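Metallo-beta-lactamase domain-containing protein (Enterococcus faecalis, PDB 2AZ4) probably acts as a zinc-dependent metallo-hydrolase of the metallo-beta-lactamase fold, holding two zinc ions in a dinuclear centre, possibly an exonuclease that binds RNA. Local coordinates at residues A[96-101]-A[128-133]; A[34-39]-A[86-91]. One frame throughout, in Å; residues are numbered along the deposited sequence.

Contact 1: A[96-101]-A[128-133]; sequences DHSRMI and DFLIPS. With ZN (zinc ion), chain D.
Arg99 and Ile131 cross at about a right angle, the guanidinium lying with one face against the aliphatic arm of the isoleucine. CG1 of Ile131 sits over that face, displaced from the centre of the group toward NH2, 3.8 Å from Arg99 NH2. The arginine gets there with CG anti to its backbone N (chi1 -167°) and an extended chain out to NE. Water 3 lies at the edge, in the guanidinium plane; it accepts from Arg99 NE and donates to Phe129 O. NH1 bonds Thr38 OG1 and NH2 forms a salt bridge with Asp49, so these polar partners probably help fix the rotation of the plane while Ile131 packs on its face.

The backbones join as well. Ile131 N donates to Arg99 O (3.2 Å), approaching nearly along the C=O axis, and water 2 also donates to Arg99 O while bridging to Ile131 O. Leu130 divides its two methyls: CD1 meets the tip of Ile101, 3.9 Å from its CD1, in an oblique crossing, while CD2 approaches Ser98 O at 3.4 Å. Ser98 OG touches CE2 of Phe129 at 3.7 Å, but its hydrogen bonds run back to the carbonyls of Ala93 and His94. Leu120 of helix 114-123 packs against Ser98, Phe129 and Leu130.

At the other end of 96-101, Asp96 OD2 (2.3 Å) and His97 NE2 (2.2 Å) bind a zinc completed by Asp189, His404 and waters 1 and 4; water 1 also donates to Asp96 OD1. The 128-133 loop thus packs on the residues directly following the HxHxDH zinc motif of the metallo-beta-lactamase fold, formed here by His92, His94, Asp96 and His97.

Contact 2: A[34-39]-A[86-91]; sequences FDFGTE and TAVFLS
OD2 of Asp35 is gripped by three hydrogen-bonding partners: Ser91 OG, Tyr186 OH and the zinc ligand His97 through ND1. Ser91 OG donates to it from 3.0 Å, approaching from above the carboxylate plane. The other oxygen, OD1, receives the backbone N-H of Ser91 at 2.8 Å, with an N-H...O angle of 152° and again from well outside the plane. One serine therefore clasps both oxygens of the carboxylate, side chain to OD2 and backbone to OD1, which restricts how the group can turn. Chi1 of Ser91 (76°) puts OG between its own N and carbonyl carbon, on the side where Asp35 lies. This buried acid is probably kept ionised by so many donors, and its charge would be expected to polarise the imidazole of His97.

The backbone prepares this reach. Strand 30-34 ends at Phe34, and the peptide bond between Phe34 and Asp35 is cis. Phe34 CB rests on Phe89 O at 3.4 Å, whereas its ring turns from Phe89 to meet the ring of Tyr186 and the side chains of Leu175 and Ile177. Beyond the aspartate, Phe36 crosses Val88 at about a right angle, CD1 touching the CG1 methyl at 4.0 Å; that methyl stands anti to the backbone N of Val88.

Neighbouring parallel strands thus bring their C-terminal ends together near the zinc site. An aspartate just past one strand, tied to the residue preceding the histidine motif that follows the next, is consistent with the motif 1 aspartate of the metallo-beta-lactamase fold, set in the second shell of the zinc site.

In the fold
The two contacts follow one another in sequence, contact 2 first, with centres 11 Å apart, linked by the short segment between strand 85-89 and helix 95-98. They meet at His97. Its ND1 lies 2.8 Å from Asp35 OD2, a probable hydrogen bond, so a side chain held in contact 2 probably helps orient a zinc ligand of contact 1. The backbone adds a second probable bond, Phe36 N to His97 O at 3.0 Å. Farther out, Phe36 packs on Met100. The other zinc lies about 9 Å from the side chain of Ser98 and is bound by His92, His94, His167 and Asp189; Asp189 bridges both metals, completing a dinuclear centre.

Contact 1: A[96-101]-A[128-133]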
loop_
_atom_site.group_PDB
_atom_site.type_symbol
_atom_site.label_atom_id
_atom_site.label_comp_id
_atom_site.label_asym_id
_atom_site.label_seq_id
_atom_site.Cartn_x
_atom_site.Cartn_y
_atom_site.Cartn_z
ATOM N N ASP A 96 1.730 6.002 -1.070
ATOM C CA ASP A 96 2.460 6.740 -0.029
ATOM C C ASP A 96 3.815 6.106 0.292
ATOM O O ASP A 96 4.593 6.666 1.068
ATOM C CB ASP A 96 1.593 6.956 1.235
ATOM C CG ASP A 96 1.081 5.644 1.848
ATOM O OD1 ASP A 96 0.533 4.791 1.093
ATOM O OD2 ASP A 96 1.202 5.462 3.092
ATOM N N HIS A 97 4.082 4.954 -0.333
ATOM C CA HIS A 97 5.374 4.269 -0.286
ATOM C C HIS A 97 6.093 4.196 -1.630
ATOM O O HIS A 97 7.299 3.976 -1.661
ATOM C CB HIS A 97 5.199 2.861 0.312
ATOM C CG HIS A 97 4.519 2.884 1.652
ATOM N ND1 HIS A 97 5.216 2.804 2.841
ATOM C CD2 HIS A 97 3.224 3.099 1.992
ATOM C CE1 HIS A 97 4.376 2.936 3.853
ATOM N NE2 HIS A 97 3.158 3.095 3.367
ATOM N N SER A 98 5.372 4.352 -2.738
ATOM C CA SER A 98 5.955 4.060 -4.083
ATOM C C SER A 98 5.970 5.235 -5.083
ATOM O O SER A 98 6.639 5.177 -6.139
ATOM C CB SER A 98 5.198 2.876 -4.718
ATOM O OG SER A 98 3.811 3.206 -4.933
ATOM N N ARG A 99 5.240 6.301 -4.741
ATOM C CA ARG A 99 4.831 7.302 -5.730
ATOM C C ARG A 99 5.967 7.839 -6.605
ATOM O O ARG A 99 5.749 8.134 -7.775
ATOM C CB ARG A 99 4.109 8.462 -5.060
ATOM C CG ARG A 99 3.399 9.367 -6.020
ATOM C CD ARG A 99 2.588 10.446 -5.331
ATOM N NE ARG A 99 2.137 11.280 -6.421
ATOM C CZ ARG A 99 2.428 12.555 -6.600
ATOM N NH1 ARG A 99 3.097 13.271 -5.694
ATOM N NH2 ARG A 99 1.965 13.120 -7.689
ATOM N N MET A 100 7.164 7.992 -6.054
ATOM C CA MET A 100 8.236 8.594 -6.839
ATOM C C MET A 100 9.304 7.649 -7.371
ATOM O O MET A 100 10.382 8.120 -7.756
ATOM C CB MET A 100 8.874 9.811 -6.112
ATOM C CG MET A 100 9.776 9.497 -4.916
ATOM S SD MET A 100 10.784 10.914 -4.364
ATOM C CE MET A 100 11.589 10.154 -2.946
ATOM N N ILE A 101 9.039 6.335 -7.431
ATOM C CA ILE A 101 10.120 5.417 -7.840
ATOM C C ILE A 101 10.699 5.769 -9.235
ATOM O O ILE A 101 11.875 5.516 -9.497
ATOM C CB ILE A 101 9.753 3.911 -7.768
ATOM C CG1 ILE A 101 8.516 3.598 -8.640
ATOM C CG2 ILE A 101 9.588 3.460 -6.288
ATOM C CD1 ILE A 101 8.407 2.133 -8.956
ATOM N N ASP A 128 -1.037 7.052 -14.402
ATOM C CA ASP A 128 -1.585 8.081 -13.530
ATOM C C ASP A 128 -1.511 7.711 -12.047
ATOM O O ASP A 128 -2.116 8.385 -11.200
ATOM C CB ASP A 128 -3.036 8.398 -13.918
ATOM C CG ASP A 128 -3.910 7.170 -13.922
ATOM O OD1 ASP A 128 -3.374 6.065 -13.659
ATOM O OD2 ASP A 128 -5.127 7.313 -14.188
ATOM N N PHE A 129 -0.786 6.635 -11.745
ATOM C CA PHE A 129 -0.564 6.202 -10.369
ATOM C C PHE A 129 0.773 6.751 -9.880
ATOM O O PHE A 129 0.812 7.544 -8.936
ATOM C CB PHE A 129 -0.615 4.672 -10.261
ATOM C CG PHE A 129 -0.529 4.156 -8.833
ATOM C CD1 PHE A 129 -1.630 4.233 -7.972
ATOM C CD2 PHE A 129 0.646 3.579 -8.363
ATOM C CE1 PHE A 129 -1.553 3.753 -6.658
ATOM C CE2 PHE A 129 0.733 3.088 -7.045
ATOM C CZ PHE A 129 -0.366 3.174 -6.194
ATOM N N LEU A 130 1.857 6.348 -10.544
ATOM C CA LEU A 130 3.196 6.858 -10.249
ATOM C C LEU A 130 3.551 8.112 -11.066
ATOM O O LEU A 130 3.124 8.251 -12.216
ATOM C CB LEU A 130 4.238 5.781 -10.558
ATOM C CG LEU A 130 4.109 4.383 -9.955
ATOM C CD1 LEU A 130 5.161 3.417 -10.637
ATOM C CD2 LEU A 130 4.250 4.379 -8.413
ATOM N N ILE A 131 4.359 8.999 -10.487
ATOM C CA ILE A 131 4.913 10.127 -11.225
ATOM C C ILE A 131 5.676 9.575 -12.443
ATOM O O ILE A 131 6.543 8.727 -12.273
ATOM C CB ILE A 131 5.876 10.940 -10.345
ATOM C CG1 ILE A 131 5.127 11.671 -9.229
ATOM C CG2 ILE A 131 6.660 11.936 -11.180
ATOM C CD1 ILE A 131 6.060 12.120 -8.073
ATOM N N PRO A 132 5.339 10.034 -13.664
ATOM C CA PRO A 132 6.051 9.532 -14.840
ATOM C C PRO A 132 7.475 10.038 -14.883
ATOM O O PRO A 132 7.742 11.146 -14.414
ATOM C CB PRO A 132 5.286 10.155 -16.024
ATOM C CG PRO A 132 4.031 10.732 -15.454
ATOM C CD PRO A 132 4.296 11.015 -14.023
ATOM N N SER A 133 8.383 9.253 -15.445
ATOM C CA SER A 133 9.680 9.784 -15.776
ATOM C C SER A 133 9.510 10.697 -16.998
ATOM O O SER A 133 8.894 10.279 -17.977
ATOM C CB SER A 133 10.637 8.662 -16.148
ATOM O OG SER A 133 11.858 9.231 -16.595
HETATM ZN ZN ZN D . 1.280 3.527 4.354
HETATM O O HOH W 1 0.014 2.844 2.512
HETATM O O HOH W 2 7.431 7.631 -10.036
HETATM O O HOH W 3 1.100 10.248 -8.927
HETATM O O HOH W 4 -0.906 3.899 5.103
#

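Contact 2: A[34-39]-A[86-91]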
loop_
_atom_site.group_PDB
_atom_site.type_symbol
_atom_site.label_atom_id
_atom_site.label_comp_id
_atom_site.label_asym_id
_atom_site.label_seq_id
_atom_site.Cartn_x
_atom_site.Cartn_y
_atom_site.Cartn_z
ATOM N N PHE A 34 14.587 3.461 2.080
ATOM C CA PHE A 34 13.241 2.865 2.080
ATOM C C PHE A 34 12.304 3.826 2.803
ATOM O O PHE A 34 12.716 4.488 3.746
ATOM C CB PHE A 34 13.222 1.504 2.800
ATOM C CG PHE A 34 13.882 1.521 4.166
ATOM C CD1 PHE A 34 15.242 1.229 4.307
ATOM C CD2 PHE A 34 13.143 1.836 5.311
ATOM C CE1 PHE A 34 15.858 1.257 5.545
ATOM C CE2 PHE A 34 13.756 1.849 6.572
ATOM C CZ PHE A 34 15.104 1.573 6.689
ATOM N N ASP A 35 11.057 3.954 2.356
ATOM C CA ASP A 35 10.612 3.522 1.033
ATOM C C ASP A 35 10.912 4.658 0.045
ATOM O O ASP A 35 12.003 5.241 0.104
ATOM C CB ASP A 35 9.115 3.158 1.091
ATOM C CG ASP A 35 8.860 1.901 1.921
ATOM O OD1 ASP A 35 9.651 0.932 1.786
ATOM O OD2 ASP A 35 7.864 1.847 2.683
ATOM N N PHE A 36 9.977 4.973 -0.857
ATOM C CA PHE A 36 10.231 5.969 -1.910
ATOM C C PHE A 36 8.936 6.608 -2.469
ATOM O O PHE A 36 8.730 6.648 -3.679
ATOM C CB PHE A 36 11.053 5.336 -3.052
ATOM C CG PHE A 36 12.100 6.255 -3.609
ATOM C CD1 PHE A 36 13.221 6.586 -2.846
ATOM C CD2 PHE A 36 11.964 6.802 -4.867
ATOM C CE1 PHE A 36 14.196 7.441 -3.340
ATOM C CE2 PHE A 36 12.943 7.670 -5.385
ATOM C CZ PHE A 36 14.053 7.994 -4.618
ATOM N N GLY A 37 8.060 7.060 -1.570
ATOM C CA GLY A 37 6.876 7.801 -1.946
ATOM C C GLY A 37 7.119 9.261 -1.656
ATOM O O GLY A 37 8.232 9.653 -1.288
ATOM N N THR A 38 6.095 10.071 -1.844
ATOM C CA THR A 38 6.175 11.487 -1.516
ATOM C C THR A 38 5.290 11.734 -0.321
ATOM O O THR A 38 4.385 10.939 -0.043
ATOM C CB THR A 38 5.726 12.408 -2.708
ATOM O OG1 THR A 38 4.303 12.347 -2.864
ATOM C CG2 THR A 38 6.388 11.984 -4.000
ATOM N N GLU A 39 5.546 12.821 0.404
ATOM C CA GLU A 39 4.557 13.288 1.388
ATOM C C GLU A 39 3.358 13.870 0.648
ATOM O O GLU A 39 3.476 14.239 -0.535
ATOM C CB GLU A 39 5.167 14.318 2.345
ATOM C CG GLU A 39 6.307 13.751 3.194
ATOM C CD GLU A 39 6.829 14.738 4.254
ATOM O OE1 GLU A 39 6.134 15.742 4.525
ATOM O OE2 GLU A 39 7.949 14.528 4.793
ATOM N N THR A 86 24.740 1.404 -3.260
ATOM C CA THR A 86 23.495 2.076 -2.942
ATOM C C THR A 86 22.374 1.163 -3.387
ATOM O O THR A 86 22.494 0.497 -4.422
ATOM C CB THR A 86 23.369 3.423 -3.698
ATOM O OG1 THR A 86 24.524 4.251 -3.442
ATOM C CG2 THR A 86 22.089 4.158 -3.271
ATOM N N ALA A 87 21.283 1.129 -2.620
ATOM C CA ALA A 87 20.092 0.398 -3.056
ATOM C C ALA A 87 18.857 0.931 -2.374
ATOM O O ALA A 87 18.934 1.520 -1.281
ATOM C CB ALA A 87 20.237 -1.115 -2.756
ATOM N N VAL A 88 17.703 0.680 -2.992
ATOM C CA VAL A 88 16.457 1.172 -2.447
ATOM C C VAL A 88 15.520 -0.025 -2.320
ATOM O O VAL A 88 15.477 -0.885 -3.192
ATOM C CB VAL A 88 15.798 2.325 -3.306
ATOM C CG1 VAL A 88 14.427 2.736 -2.753
ATOM C CG2 VAL A 88 16.672 3.554 -3.392
ATOM N N PHE A 89 14.764 -0.051 -1.231
ATOM C CA PHE A 89 13.804 -1.115 -0.977
ATOM C C PHE A 89 12.424 -0.528 -0.864
ATOM O O PHE A 89 12.242 0.612 -0.376
ATOM C CB PHE A 89 14.181 -1.882 0.301
ATOM C CG PHE A 89 15.475 -2.601 0.199
ATOM C CD1 PHE A 89 15.502 -3.964 -0.093
ATOM C CD2 PHE A 89 16.682 -1.929 0.378
ATOM C CE1 PHE A 89 16.727 -4.647 -0.205
ATOM C CE2 PHE A 89 17.917 -2.593 0.257
ATOM C CZ PHE A 89 17.939 -3.954 -0.049
ATOM N N LEU A 90 11.433 -1.314 -1.279
ATOM C CA LEU A 90 10.055 -0.869 -1.279
ATOM C C LEU A 90 9.189 -1.883 -0.521
ATOM O O LEU A 90 9.041 -3.026 -0.954
ATOM C CB LEU A 90 9.612 -0.705 -2.742
ATOM C CG LEU A 90 8.237 -0.297 -3.189
ATOM C CD1 LEU A 90 7.721 0.971 -2.479
ATOM C CD2 LEU A 90 8.220 -0.156 -4.732
ATOM N N SER A 91 8.639 -1.452 0.611
ATOM C CA SER A 91 7.890 -2.330 1.489
ATOM C C SER A 91 6.670 -2.907 0.769
ATOM O O SER A 91 6.399 -4.089 0.888
ATOM C CB SER A 91 7.485 -1.619 2.805
ATOM O OG SER A 91 6.391 -0.709 2.669
#